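Local coordinates for CdiA-CT toxin, Conserved domain protein (Yersinia pseudotuberculosis serotype O:3, PDB 4ZQU) that is a contact-dependent growth inhibition toxin with a restriction endonuclease-like fold, probably cutting nucleic acid in neighbouring bacteria, and is neutralised by its cognate immunity protein, at the interface of chains A and B. Residues are numbered along the deposited sequence; one frame, centred on the assembly and turned at random. Chains: chain A, CdiA-CT toxin, Conserved domain protein; chain B, CdiI toxin.

The interface of chains A and B. Residues chain A 14, 16, 27, 29, 76-78; chain B 29, 31, 66, 85, 90.
The ring edge of B:Tyr85 points at one face of the guanidinium of A:Arg29. Ring carbon CD2 of B:Tyr85 stands 3.2 Å above the guanidinium plane, towards its rim. The two planes are nearly perpendicular, 86° apart, so this is an edge-on contact and not a flat stack. The carbonyl carbon of A:Arg16 lies in plane at the guanidinium edge. On one face of the tyrosine ring sits CG of B:Pro66, also displaced to the rim. A:Phe27 presents its own ring edge to B:Ser29, with the backbone N of B:Ser29 in the ring plane.

In A:Arg29, CG is anti to the carbonyl carbon (chi1 -49°), which lays it against B:Tyr85 and B:Pro66. CG of A:Arg29 is 3.6 Å from CE2 of B:Tyr85. A bend at chi2 then turns CD and the guanidinium. NH1 of A:Arg29 donates to the hydroxyl OG of B:Ser29 at 3.0 Å. The bond is bent, 139° at the hydrogen, and OG is tilted out of the guanidinium plane. Water 2 bridges the chains through long contacts to this OG, the phenol OH of B:Tyr85 and the backbone O atoms of A:Arg29 and B:Ser29. Water 1 connects the backbone O atoms of A:Arg16 and B:Tyr85.

This is part of the toxin/immunity interface, formed as CdiI neutralises the toxin. These contacts alone do not show how activity is blocked. A:Val76 of strand 76-79 forms an antiparallel bridge with B:Gln31 of strand 30-32, consistent with the beta-augmentation described for such pairs. CG2 of A:Val76 lies 3.6 Å from the methyl CG2 of B:Thr90. It also packs on CB of B:Gln31. B:Thr90 OG1 donates to the amide OE1 of B:Gln31, a long bond at 3.3 Å, within the plane of that amide.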
loop_
_atom_site.group_PDB
_atom_site.type_symbol
_atom_site.label_atom_id
_atom_site.label_comp_id
_atom_site.label_asym_id
_atom_site.label_seq_id
_atom_site.Cartn_x
_atom_site.Cartn_y
_atom_site.Cartn_z
ATOM N N GLY A 14 -5.843 3.834 13.051
ATOM C CA GLY A 14 -5.172 4.210 11.820
ATOM C C GLY A 14 -4.595 3.025 11.072
ATOM O O GLY A 14 -3.928 3.195 10.053
ATOM N N ARG A 16 -6.381 0.490 9.697
ATOM C CA ARG A 16 -7.239 0.057 8.597
ATOM C C ARG A 16 -6.803 0.617 7.249
ATOM O O ARG A 16 -6.731 1.832 7.055
ATOM C CB ARG A 16 -8.691 0.451 8.857
ATOM C CG ARG A 16 -9.615 0.094 7.707
ATOM C CD ARG A 16 -9.947 -1.383 7.706
ATOM N NE ARG A 16 -11.146 -1.653 8.491
ATOM C CZ ARG A 16 -12.273 -2.145 7.985
ATOM N NH1 ARG A 16 -12.351 -2.437 6.695
ATOM N NH2 ARG A 16 -13.319 -2.352 8.773
ATOM N N PHE A 27 -2.806 -2.515 8.725
ATOM C CA PHE A 27 -1.370 -2.303 8.727
ATOM C C PHE A 27 -0.974 -1.491 9.948
ATOM O O PHE A 27 -1.371 -0.335 10.080
ATOM C CB PHE A 27 -0.931 -1.592 7.445
ATOM C CG PHE A 27 0.561 -1.462 7.298
ATOM C CD1 PHE A 27 1.398 -2.505 7.643
ATOM C CD2 PHE A 27 1.125 -0.295 6.814
ATOM C CE1 PHE A 27 2.771 -2.390 7.506
ATOM C CE2 PHE A 27 2.497 -0.175 6.679
ATOM C CZ PHE A 27 3.317 -1.224 7.025
ATOM N N ARG A 29 0.964 0.909 11.465
ATOM C CA ARG A 29 1.761 1.942 10.815
ATOM C C ARG A 29 3.095 2.181 11.508
ATOM O O ARG A 29 3.977 2.830 10.948
ATOM C CB ARG A 29 0.975 3.252 10.748
ATOM C CG ARG A 29 -0.433 3.101 10.206
ATOM C CD ARG A 29 -0.458 2.437 8.837
ATOM N NE ARG A 29 -1.831 2.251 8.380
ATOM C CZ ARG A 29 -2.343 2.814 7.291
ATOM N NH1 ARG A 29 -1.591 3.587 6.524
ATOM N NH2 ARG A 29 -3.608 2.595 6.963
ATOM N N VAL A 76 -2.539 5.311 -1.517
ATOM C CA VAL A 76 -1.710 4.719 -0.466
ATOM C C VAL A 76 -0.682 3.743 -1.039
ATOM O O VAL A 76 -1.000 2.939 -1.916
ATOM C CB VAL A 76 -2.573 3.979 0.582
ATOM C CG1 VAL A 76 -1.702 3.410 1.702
ATOM C CG2 VAL A 76 -3.632 4.907 1.149
ATOM N N THR A 77 0.547 3.812 -0.531
ATOM C CA THR A 77 1.627 2.945 -0.998
ATOM C C THR A 77 2.196 2.078 0.127
ATOM O O THR A 77 2.564 2.582 1.188
ATOM C CB THR A 77 2.776 3.767 -1.626
ATOM O OG1 THR A 77 2.285 4.498 -2.759
ATOM C CG2 THR A 77 3.910 2.851 -2.071
ATOM N N VAL A 78 2.250 0.770 -0.113
ATOM C CA VAL A 78 2.845 -0.181 0.823
ATOM C C VAL A 78 3.715 -1.180 0.066
ATOM O O VAL A 78 3.301 -1.702 -0.966
ATOM C CB VAL A 78 1.770 -0.958 1.627
ATOM C CG1 VAL A 78 2.428 -1.914 2.616
ATOM C CG2 VAL A 78 0.830 -0.005 2.353
ATOM N N SER B 29 4.224 3.002 5.859
ATOM C CA SER B 29 3.433 3.297 4.672
ATOM C C SER B 29 3.464 4.798 4.406
ATOM O O SER B 29 3.697 5.593 5.317
ATOM C CB SER B 29 1.989 2.817 4.840
ATOM O OG SER B 29 1.332 3.525 5.878
ATOM N N GLN B 31 1.249 7.922 2.041
ATOM C CA GLN B 31 0.017 8.140 1.300
ATOM C C GLN B 31 -0.234 9.606 0.976
ATOM O O GLN B 31 0.362 10.498 1.581
ATOM C CB GLN B 31 -1.165 7.583 2.087
ATOM C CG GLN B 31 -1.368 8.232 3.443
ATOM C CD GLN B 31 -2.420 7.522 4.263
ATOM O OE1 GLN B 31 -3.605 7.843 4.186
ATOM N NE2 GLN B 31 -1.992 6.540 5.049
ATOM N N PRO B 66 -0.542 7.670 13.024
ATOM C CA PRO B 66 -1.951 7.973 13.314
ATOM C C PRO B 66 -2.163 8.619 14.680
ATOM O O PRO B 66 -2.892 9.605 14.797
ATOM C CB PRO B 66 -2.624 6.598 13.266
ATOM C CG PRO B 66 -1.756 5.784 12.386
ATOM C CD PRO B 66 -0.357 6.260 12.634
ATOM N N TYR B 85 -4.626 9.210 8.291
ATOM C CA TYR B 85 -4.667 7.753 8.250
ATOM C C TYR B 85 -6.082 7.170 8.228
ATOM O O TYR B 85 -6.253 5.980 7.954
ATOM C CB TYR B 85 -3.899 7.185 9.442
ATOM C CG TYR B 85 -2.396 7.222 9.275
ATOM C CD1 TYR B 85 -1.645 8.287 9.760
ATOM C CD2 TYR B 85 -1.727 6.189 8.633
ATOM C CE1 TYR B 85 -0.269 8.320 9.609
ATOM C CE2 TYR B 85 -0.355 6.215 8.475
ATOM C CZ TYR B 85 0.370 7.281 8.966
ATOM O OH TYR B 85 1.737 7.302 8.811
ATOM N N THR B 90 -9.241 8.954 3.706
ATOM C CA THR B 90 -8.259 8.499 2.731
ATOM C C THR B 90 -8.892 8.267 1.362
ATOM O O THR B 90 -8.430 8.805 0.357
ATOM C CB THR B 90 -7.575 7.204 3.200
ATOM O OG1 THR B 90 -6.829 7.469 4.393
ATOM C CG2 THR B 90 -6.641 6.675 2.132
HETATM O O HOH W 1 -7.165 3.683 9.257
HETATM O O HOH W 2 3.107 4.396 8.294
#